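Local coordinates for iron aquisition yersiniabactin synthesis enzyme, YbtT (Escherichia coli, PDB 6BA9), which acts as a low-specificity type II thioesterase that maintains production of the metallophore yersiniabactin, probably by hydrolysing thioesters on the NRPS/PKS assembly line, at residues I114-H119 / L191-S196; P121-E126 / V206-Q211; P185-A190 / L213-G218. The protein carries 1 engineered substitution. All blocks are in the same frame, centred on the assembly; numbering follows the deposited sequence.

Contact 1 of 3, residues I114-H119 / L191-S196; sequences IISGCH and LLLCGS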
loop_
_atom_site.group_PDB
_atom_site.type_symbol
_atom_site.label_atom_id
_atom_site.label_comp_id
_atom_site.label_asym_id
_atom_site.label_seq_id
_atom_site.Cartn_x
_atom_site.Cartn_y
_atom_site.Cartn_z
ATOM N N ILE A 114 -6.054 -2.060 6.305
ATOM C CA ILE A 114 -6.782 -2.026 5.039
ATOM C C ILE A 114 -5.857 -2.557 3.940
ATOM O O ILE A 114 -4.827 -1.927 3.621
ATOM C CB ILE A 114 -7.344 -0.631 4.708
ATOM C CG1 ILE A 114 -8.273 -0.125 5.832
ATOM C CG2 ILE A 114 -8.093 -0.665 3.376
ATOM C CD1 ILE A 114 -7.625 0.843 6.778
ATOM N N ILE A 115 -6.205 -3.721 3.392
ATOM C CA ILE A 115 -5.472 -4.394 2.329
ATOM C C ILE A 115 -6.270 -4.176 1.048
ATOM O O ILE A 115 -7.417 -4.626 0.950
ATOM C CB ILE A 115 -5.360 -5.894 2.657
ATOM C CG1 ILE A 115 -4.538 -6.109 3.915
ATOM C CG2 ILE A 115 -4.840 -6.708 1.467
ATOM C CD1 ILE A 115 -3.126 -5.729 3.805
ATOM N N SER A 116 -5.697 -3.478 0.078
ATOM C CA SER A 116 -6.389 -3.120 -1.152
ATOM C C SER A 116 -5.637 -3.634 -2.377
ATOM O O SER A 116 -4.422 -3.432 -2.508
ATOM C CB SER A 116 -6.498 -1.603 -1.167
ATOM O OG SER A 116 -7.108 -1.092 -2.338
ATOM N N GLY A 117 -6.370 -4.260 -3.306
ATOM C CA GLY A 117 -5.833 -4.536 -4.621
ATOM C C GLY A 117 -4.517 -5.283 -4.650
ATOM O O GLY A 117 -3.609 -4.904 -5.409
ATOM N N CYS A 118 -4.415 -6.365 -3.871
ATOM C CA CYS A 118 -3.174 -7.117 -3.755
ATOM C C CYS A 118 -3.497 -8.581 -3.532
ATOM O O CYS A 118 -4.372 -8.902 -2.730
ATOM C CB CYS A 118 -2.378 -6.598 -2.557
ATOM S SG CYS A 118 -0.703 -7.253 -2.418
ATOM N N HIS A 119 -2.774 -9.454 -4.230
ATOM C CA HIS A 119 -2.865 -10.880 -3.958
ATOM C C HIS A 119 -2.281 -11.202 -2.582
ATOM O O HIS A 119 -1.422 -10.491 -2.043
ATOM C CB HIS A 119 -2.100 -11.670 -5.018
ATOM C CG HIS A 119 -0.653 -11.326 -5.057
ATOM N ND1 HIS A 119 -0.180 -10.190 -5.678
ATOM C CD2 HIS A 119 0.421 -11.931 -4.505
ATOM C CE1 HIS A 119 1.127 -10.117 -5.509
ATOM N NE2 HIS A 119 1.522 -11.165 -4.811
ATOM N N LEU A 191 -9.815 -4.941 6.722
ATOM C CA LEU A 191 -10.734 -4.748 5.618
ATOM C C LEU A 191 -10.004 -5.053 4.324
ATOM O O LEU A 191 -8.884 -4.566 4.109
ATOM C CB LEU A 191 -11.209 -3.303 5.589
ATOM C CG LEU A 191 -12.028 -2.846 4.388
ATOM C CD1 LEU A 191 -13.364 -3.621 4.298
ATOM C CD2 LEU A 191 -12.280 -1.346 4.465
ATOM N N LEU A 192 -10.625 -5.855 3.469
ATOM C CA LEU A 192 -10.107 -6.198 2.159
ATOM C C LEU A 192 -10.901 -5.437 1.110
ATOM O O LEU A 192 -12.141 -5.472 1.122
ATOM C CB LEU A 192 -10.267 -7.698 1.902
ATOM C CG LEU A 192 -9.631 -8.665 2.905
ATOM C CD1 LEU A 192 -9.876 -10.112 2.502
ATOM C CD2 LEU A 192 -8.153 -8.420 3.062
ATOM N N LEU A 193 -10.190 -4.739 0.224
ATOM C CA LEU A 193 -10.783 -4.006 -0.880
ATOM C C LEU A 193 -10.244 -4.551 -2.191
ATOM O O LEU A 193 -9.060 -4.904 -2.302
ATOM C CB LEU A 193 -10.453 -2.511 -0.775
ATOM C CG LEU A 193 -10.964 -1.767 0.452
ATOM C CD1 LEU A 193 -10.517 -0.324 0.386
ATOM C CD2 LEU A 193 -12.477 -1.849 0.539
ATOM N N CYS A 194 -11.114 -4.607 -3.191
ATOM C CA CYS A 194 -10.704 -4.929 -4.553
ATOM C C CYS A 194 -11.510 -4.074 -5.521
ATOM O O CYS A 194 -12.510 -3.446 -5.149
ATOM C CB CYS A 194 -10.815 -6.426 -4.848
ATOM S SG CYS A 194 -12.525 -7.027 -4.972
ATOM N N GLY A 195 -11.050 -4.051 -6.765
ATOM C CA GLY A 195 -11.678 -3.257 -7.808
ATOM C C GLY A 195 -12.487 -4.103 -8.775
ATOM O O GLY A 195 -12.045 -5.161 -9.210
ATOM N N SER A 196 -13.673 -3.600 -9.131
ATOM C CA SER A 196 -14.565 -4.357 -10.012
ATOM C C SER A 196 -13.887 -4.738 -11.319
ATOM O O SER A 196 -14.149 -5.817 -11.870
ATOM C CB SER A 196 -15.822 -3.536 -10.318
ATOM O OG SER A 196 -15.532 -2.301 -10.940
#

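Contact 2 of 3, residues P121-E126 / V206-Q211; sequences PHLHSE and VDAWRQ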
loop_
_atom_site.group_PDB
_atom_site.type_symbol
_atom_site.label_atom_id
_atom_site.label_comp_id
_atom_site.label_asym_id
_atom_site.label_seq_id
_atom_site.Cartn_x
_atom_site.Cartn_y
_atom_site.Cartn_z
ATOM N N PRO A 121 -0.201 -13.235 0.501
ATOM C CA PRO A 121 1.248 -13.532 0.539
ATOM C C PRO A 121 1.647 -14.962 0.189
ATOM O O PRO A 121 2.837 -15.174 -0.072
ATOM C CB PRO A 121 1.657 -13.171 1.973
ATOM C CG PRO A 121 0.615 -12.187 2.423
ATOM C CD PRO A 121 -0.656 -12.667 1.782
ATOM N N HIS A 122 0.725 -15.924 0.149
ATOM C CA HIS A 122 1.071 -17.257 -0.333
ATOM C C HIS A 122 0.840 -17.418 -1.827
ATOM O O HIS A 122 1.022 -18.526 -2.359
ATOM C CB HIS A 122 0.295 -18.333 0.439
ATOM C CG HIS A 122 -1.183 -18.251 0.259
ATOM N ND1 HIS A 122 -1.949 -17.273 0.858
ATOM C CD2 HIS A 122 -2.047 -19.033 -0.434
ATOM C CE1 HIS A 122 -3.217 -17.452 0.538
ATOM N NE2 HIS A 122 -3.301 -18.507 -0.259
ATOM N N LEU A 123 0.449 -16.354 -2.513
ATOM C CA LEU A 123 0.210 -16.358 -3.943
ATOM C C LEU A 123 1.232 -15.480 -4.659
ATOM O O LEU A 123 2.046 -14.794 -4.035
ATOM C CB LEU A 123 -1.208 -15.870 -4.235
ATOM C CG LEU A 123 -2.357 -16.617 -3.547
ATOM C CD1 LEU A 123 -3.677 -15.987 -3.870
ATOM C CD2 LEU A 123 -2.366 -18.091 -3.953
ATOM N N HIS A 124 1.198 -15.534 -5.986
ATOM C CA HIS A 124 1.948 -14.620 -6.838
ATOM C C HIS A 124 0.978 -13.810 -7.687
ATOM O O HIS A 124 -0.112 -14.273 -8.031
ATOM C CB HIS A 124 2.892 -15.388 -7.778
ATOM C CG HIS A 124 3.857 -16.290 -7.075
ATOM N ND1 HIS A 124 5.100 -15.872 -6.655
ATOM C CD2 HIS A 124 3.776 -17.604 -6.756
ATOM C CE1 HIS A 124 5.733 -16.884 -6.082
ATOM N NE2 HIS A 124 4.953 -17.947 -6.136
ATOM N N SER A 125 1.400 -12.597 -8.044
ATOM C CA SER A 125 0.647 -11.791 -8.994
ATOM C C SER A 125 0.543 -12.509 -10.334
ATOM O O SER A 125 1.472 -13.192 -10.771
ATOM C CB SER A 125 1.355 -10.446 -9.193
ATOM O OG SER A 125 0.669 -9.674 -10.152
ATOM N N GLU A 126 -0.593 -12.345 -11.010
ATOM C CA GLU A 126 -0.696 -12.956 -12.326
ATOM C C GLU A 126 0.224 -12.276 -13.338
ATOM O O GLU A 126 0.761 -12.950 -14.219
ATOM C CB GLU A 126 -2.157 -13.036 -12.771
ATOM C CG GLU A 126 -2.909 -14.128 -11.985
ATOM C CD GLU A 126 -4.378 -14.265 -12.352
ATOM O OE1 GLU A 126 -5.244 -13.724 -11.617
ATOM O OE2 GLU A 126 -4.665 -14.937 -13.369
ATOM N N VAL A 206 -7.517 -11.427 -3.906
ATOM C CA VAL A 206 -7.645 -10.635 -2.688
ATOM C C VAL A 206 -8.313 -11.435 -1.578
ATOM O O VAL A 206 -7.890 -11.384 -0.415
ATOM C CB VAL A 206 -8.382 -9.314 -2.982
ATOM C CG1 VAL A 206 -8.532 -8.503 -1.727
ATOM C CG2 VAL A 206 -7.650 -8.504 -4.048
ATOM N N ASP A 207 -9.341 -12.221 -1.923
ATOM C CA ASP A 207 -10.064 -13.008 -0.933
ATOM C C ASP A 207 -9.145 -13.966 -0.184
ATOM O O ASP A 207 -9.405 -14.294 0.984
ATOM C CB ASP A 207 -11.169 -13.800 -1.644
ATOM C CG ASP A 207 -12.058 -14.547 -0.678
ATOM O OD1 ASP A 207 -12.707 -13.909 0.163
ATOM O OD2 ASP A 207 -12.088 -15.794 -0.784
ATOM N N ALA A 208 -8.090 -14.449 -0.845
ATOM C CA ALA A 208 -7.135 -15.364 -0.233
ATOM C C ALA A 208 -6.416 -14.770 0.969
ATOM O O ALA A 208 -5.788 -15.514 1.747
ATOM C CB ALA A 208 -6.146 -15.814 -1.293
ATOM N N TRP A 209 -6.504 -13.458 1.167
ATOM C CA TRP A 209 -5.938 -12.879 2.381
ATOM C C TRP A 209 -6.615 -13.390 3.645
ATOM O O TRP A 209 -6.049 -13.260 4.738
ATOM C CB TRP A 209 -6.041 -11.364 2.340
ATOM C CG TRP A 209 -4.924 -10.647 1.595
ATOM C CD1 TRP A 209 -4.944 -10.222 0.307
ATOM C CD2 TRP A 209 -3.662 -10.248 2.128
ATOM N NE1 TRP A 209 -3.765 -9.593 -0.009
ATOM C CE2 TRP A 209 -2.960 -9.591 1.100
ATOM C CE3 TRP A 209 -3.056 -10.393 3.371
ATOM C CZ2 TRP A 209 -1.676 -9.077 1.282
ATOM C CZ3 TRP A 209 -1.783 -9.881 3.548
ATOM C CH2 TRP A 209 -1.115 -9.230 2.508
ATOM N N ARG A 210 -7.811 -13.964 3.532
ATOM C CA ARG A 210 -8.477 -14.473 4.720
ATOM C C ARG A 210 -7.690 -15.600 5.370
ATOM O O ARG A 210 -7.934 -15.897 6.543
ATOM C CB ARG A 210 -9.912 -14.901 4.391
ATOM C CG ARG A 210 -10.822 -13.730 3.998
ATOM C CD ARG A 210 -12.290 -14.142 3.783
ATOM N NE ARG A 210 -12.401 -15.088 2.682
ATOM C CZ ARG A 210 -12.512 -16.409 2.807
ATOM N NH1 ARG A 210 -12.567 -16.955 4.009
ATOM N NH2 ARG A 210 -12.562 -17.157 1.715
ATOM N N GLN A 211 -6.730 -16.197 4.669
ATOM C CA GLN A 211 -5.869 -17.208 5.273
ATOM C C GLN A 211 -4.959 -16.615 6.338
ATOM O O GLN A 211 -4.462 -17.350 7.204
ATOM C CB GLN A 211 -4.994 -17.876 4.210
ATOM C CG GLN A 211 -5.737 -18.630 3.105
ATOM C CD GLN A 211 -6.256 -19.953 3.576
ATOM O OE1 GLN A 211 -5.739 -20.520 4.535
ATOM N NE2 GLN A 211 -7.275 -20.457 2.907
#

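Contact 3 of 3, residues P185-A190 / L213-G218; sequences PLRTPA and LSHVTG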
loop_
_atom_site.group_PDB
_atom_site.type_symbol
_atom_site.label_atom_id
_atom_site.label_comp_id
_atom_site.label_asym_id
_atom_site.label_seq_id
_atom_site.Cartn_x
_atom_site.Cartn_y
_atom_site.Cartn_z
ATOM N N PRO A 185 -1.773 -15.864 12.382
ATOM C CA PRO A 185 -2.604 -14.865 11.722
ATOM C C PRO A 185 -2.603 -13.577 12.523
ATOM O O PRO A 185 -2.372 -13.560 13.737
ATOM C CB PRO A 185 -3.993 -15.508 11.715
ATOM C CG PRO A 185 -3.983 -16.398 12.905
ATOM C CD PRO A 185 -2.583 -16.929 13.013
ATOM N N LEU A 186 -2.848 -12.484 11.829
ATOM C CA LEU A 186 -2.930 -11.195 12.486
ATOM C C LEU A 186 -4.304 -11.012 13.087
ATOM O O LEU A 186 -5.310 -11.420 12.495
ATOM C CB LEU A 186 -2.671 -10.083 11.472
ATOM C CG LEU A 186 -1.249 -9.972 10.934
ATOM C CD1 LEU A 186 -1.071 -8.611 10.253
ATOM C CD2 LEU A 186 -0.219 -10.134 12.038
ATOM N N ARG A 187 -4.349 -10.424 14.278
ATOM C CA ARG A 187 -5.598 -10.179 14.980
ATOM C C ARG A 187 -6.122 -8.766 14.816
ATOM O O ARG A 187 -7.278 -8.506 15.174
ATOM C CB ARG A 187 -5.444 -10.520 16.457
ATOM C CG ARG A 187 -5.412 -12.022 16.689
ATOM C CD ARG A 187 -4.000 -12.557 16.757
ATOM N NE ARG A 187 -3.966 -14.026 16.786
ATOM C CZ ARG A 187 -2.927 -14.737 17.217
ATOM N NH1 ARG A 187 -1.845 -14.123 17.684
ATOM N NH2 ARG A 187 -2.975 -16.063 17.196
ATOM N N THR A 188 -5.330 -7.853 14.275
ATOM C CA THR A 188 -5.833 -6.511 14.023
ATOM C C THR A 188 -7.039 -6.588 13.084
ATOM O O THR A 188 -6.967 -7.253 12.042
ATOM C CB THR A 188 -4.727 -5.679 13.365
ATOM O OG1 THR A 188 -3.631 -5.481 14.281
ATOM C CG2 THR A 188 -5.241 -4.306 12.918
ATOM N N PRO A 189 -8.134 -5.889 13.377
ATOM C CA PRO A 189 -9.286 -5.917 12.466
ATOM C C PRO A 189 -8.897 -5.390 11.095
ATOM O O PRO A 189 -8.212 -4.367 10.976
ATOM C CB PRO A 189 -10.293 -4.993 13.148
ATOM C CG PRO A 189 -9.939 -5.083 14.587
ATOM C CD PRO A 189 -8.435 -5.146 14.608
ATOM N N ALA A 190 -9.351 -6.097 10.066
ATOM C CA ALA A 190 -8.874 -5.917 8.706
ATOM C C ALA A 190 -10.034 -5.783 7.735
ATOM O O ALA A 190 -11.077 -6.440 7.870
ATOM C CB ALA A 190 -7.990 -7.069 8.275
ATOM N N LEU A 213 -5.621 -13.591 8.283
ATOM C CA LEU A 213 -6.264 -12.536 9.055
ATOM C C LEU A 213 -7.409 -13.134 9.858
ATOM O O LEU A 213 -8.359 -13.675 9.280
ATOM C CB LEU A 213 -6.781 -11.451 8.104
ATOM C CG LEU A 213 -5.738 -10.783 7.207
ATOM C CD1 LEU A 213 -6.424 -9.904 6.149
ATOM C CD2 LEU A 213 -4.772 -9.961 8.048
ATOM N N SER A 214 -7.326 -13.043 11.186
ATOM C CA SER A 214 -8.354 -13.637 12.053
ATOM C C SER A 214 -9.655 -12.850 12.109
ATOM O O SER A 214 -10.716 -13.434 12.405
ATOM C CB SER A 214 -7.799 -13.781 13.465
ATOM O OG SER A 214 -6.710 -14.674 13.427
ATOM N N HIS A 215 -9.629 -11.545 11.862
ATOM C CA HIS A 215 -10.785 -10.667 12.044
ATOM C C HIS A 215 -10.862 -9.801 10.798
ATOM O O HIS A 215 -10.220 -8.742 10.726
ATOM C CB HIS A 215 -10.663 -9.841 13.315
ATOM C CG HIS A 215 -10.569 -10.686 14.544
ATOM N ND1 HIS A 215 -9.445 -10.719 15.342
ATOM C CD2 HIS A 215 -11.442 -11.569 15.080
ATOM C CE1 HIS A 215 -9.636 -11.583 16.326
ATOM N NE2 HIS A 215 -10.837 -12.110 16.190
ATOM N N VAL A 216 -11.616 -10.248 9.799
ATOM C CA VAL A 216 -11.516 -9.669 8.466
ATOM C C VAL A 216 -12.894 -9.556 7.840
ATOM O O VAL A 216 -13.746 -10.438 7.999
ATOM C CB VAL A 216 -10.544 -10.485 7.600
ATOM C CG1 VAL A 216 -11.010 -11.914 7.455
ATOM C CG2 VAL A 216 -10.338 -9.828 6.239
ATOM N N THR A 217 -13.109 -8.459 7.135
ATOM C CA THR A 217 -14.316 -8.189 6.376
ATOM C C THR A 217 -13.919 -7.974 4.930
ATOM O O THR A 217 -12.929 -7.285 4.652
ATOM C CB THR A 217 -14.981 -6.909 6.872
ATOM O OG1 THR A 217 -15.323 -7.035 8.262
ATOM C CG2 THR A 217 -16.253 -6.613 6.061
ATOM N N GLY A 218 -14.707 -8.518 4.010
ATOM C CA GLY A 218 -14.488 -8.338 2.590
ATOM C C GLY A 218 -14.118 -9.617 1.868
ATOM O O GLY A 218 -14.176 -10.713 2.444
HETATM O O HOH W 1 -7.370 -9.892 11.261
HETATM O O HOH W 2 -13.035 -6.061 9.989
#

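Contact 1 of 3, residues I114-H119 / L191-S196
I114, I115 and S116 pair in parallel with L191, L192 and L193, the two strand axes coming within 4.7 Å and their N-to-C directions lying 20° apart. Three backbone bonds hold them: I115 N donates to L191 O at 2.9 Å, L193 N donates to I115 O, and G117 N donates to L193 O. I115 therefore spends both its N-H and its carbonyl on this neighbour, and I115 O also receives a CA-H...O contact from L192 CA at 3.3 Å. The last bond departs from flat sheet geometry, its donor lying 32° from the carbonyl plane of L193, at the point where the chain leaves the strand through G117 with positive phi. Strands 112-116 and 190-195 are neighbours in the mixed seven-stranded sheet of the alpha/beta-hydrolase fold. On the far side of 112-116 runs strand 84-89, leading into the nucleophile elbow, where the engineered A90 bonds through its backbone to S116. I114, S116, L191 and L193 share one face of the sheet. There I114 and L193 lie side by side and point the same way, I114 CG2 meeting L193 CD1 at 3.9 Å; I114 CG2 stands anti to the backbone N. S116 OG, likewise anti to its own N (chi1 178°), packs 4.0 Å from L193 CB, while its polar bonds go to Y228 OH and H89 ND1. On the opposite face I115 CB touches L192 CD2 at 3.8 Å, I115 resting also on A93 of helix 91-105 and L192 on V206 of helix 203-207.

Contact 2 of 3, residues P121-E126 / V206-Q211
P121, H122 and L123, in the loop that follows strand 112-116, pack on A208, W209 and Q211, in the 3-10 segment 208-211 that comes after helix 203-207 within the beta-alpha-beta crossover from strand 190-195 to strand 216-222. The evidence for a CH-pi contact is direct: P121 CD stands 3.4 Å from the centroid of the six-membered ring of W209 and only 10° off its normal, so CD sits over the face of the benzo ring, the side chains crossing at about a right angle. Toward the rim, P121 CG lies 3.4 Å from W209 CH2. Although the CB of W209 starts away from the loop, its six-membered ring lies against P121, and W209 NE1 donates to C118 O, a restraint on the ring's orientation. H122 has CG between the backbone N and the carbonyl carbon (chi1 63°), and its ring meets A208 at an edge, with CE1 packed 3.4 Å from A208 O near the ring plane. A208 O is the acceptor of the backbone bond from Q211 N. Q211 CG approaches H122 CE1 obliquely at 3.8 Å, while H122 ND1 bonds to the indole nitrogen of W212. L123 completes the contact through CD1, 3.6 Å from A208 CB. In the fold, V206 and W209 pack on L192 of strand 190-195, W209 makes an edge-to-face contact with F97 of helix 91-105, and D207 touches P219 of strand 216-222.

Contact 3 of 3, residues P185-A190 / L213-G218
A190, H215 and L213 give up the most surface where segment 185-190 enters the sheet beside segment 213-218. Both run into neighbouring parallel strands of the alpha/beta-hydrolase sheet, 190-195 and the outermost 216-222. A190 is bonded through both N and O: A190 N donates to H215 O at 2.9 Å in a bond bent to 140° at the hydrogen, and A190 O accepts from T217 N at 3.0 Å, the alternation expected of a parallel pair. H215 adds a side-chain bond, ND1 donating to R187 O at 3.1 Å. R187 O lies at the ring's edge, 13° out of the imidazole plane, while ND1 comes to the carbonyl from the side, at a C=O...N angle of 121°. L213 works by its branches. Its CB leaves away from the other segment, yet CD1 packs 3.9 Å from A190 CB and CD2 4.0 Å from L186 CB. Between these anchors the register slips by one residue, from L186 opposite L213 to A190 opposite V216. S214 N bonds to L186 O at 2.9 Å ahead of the slip, and a water accepting from H215 N sits close to both L186 O and T188 O between the two paired regions. T188 OG1 turns elsewhere, to E104 of helix 91-105. Beyond the slip, a second water donates to A190 O at 2.9 Å and also bonds T217 OG1.

In the fold
Contacts 1 and 3 lie in neighbouring strands 112-116, 190-195 and 216-222, and contact 2 joins the loop after the first to the crossover between the last two. Contacts 1 and 3 have centres about 13 Å apart and share strand 190-195; L192 N lies 3.0 Å from T217 O in a probable hydrogen bond. The 206-211 side of contact 2, centred about 10 Å from contact 1, packs on the face bearing I115 and L192: I115 CG2 approaches W209 NE1 to 3.4 Å. Contacts 2 and 3 meet more lightly, R210 CG packing 3.9 Å from V216 CG1. Contact 1 borders the active site through S116, bonded to the engineered A90, which replaces the family's expected nucleophilic serine.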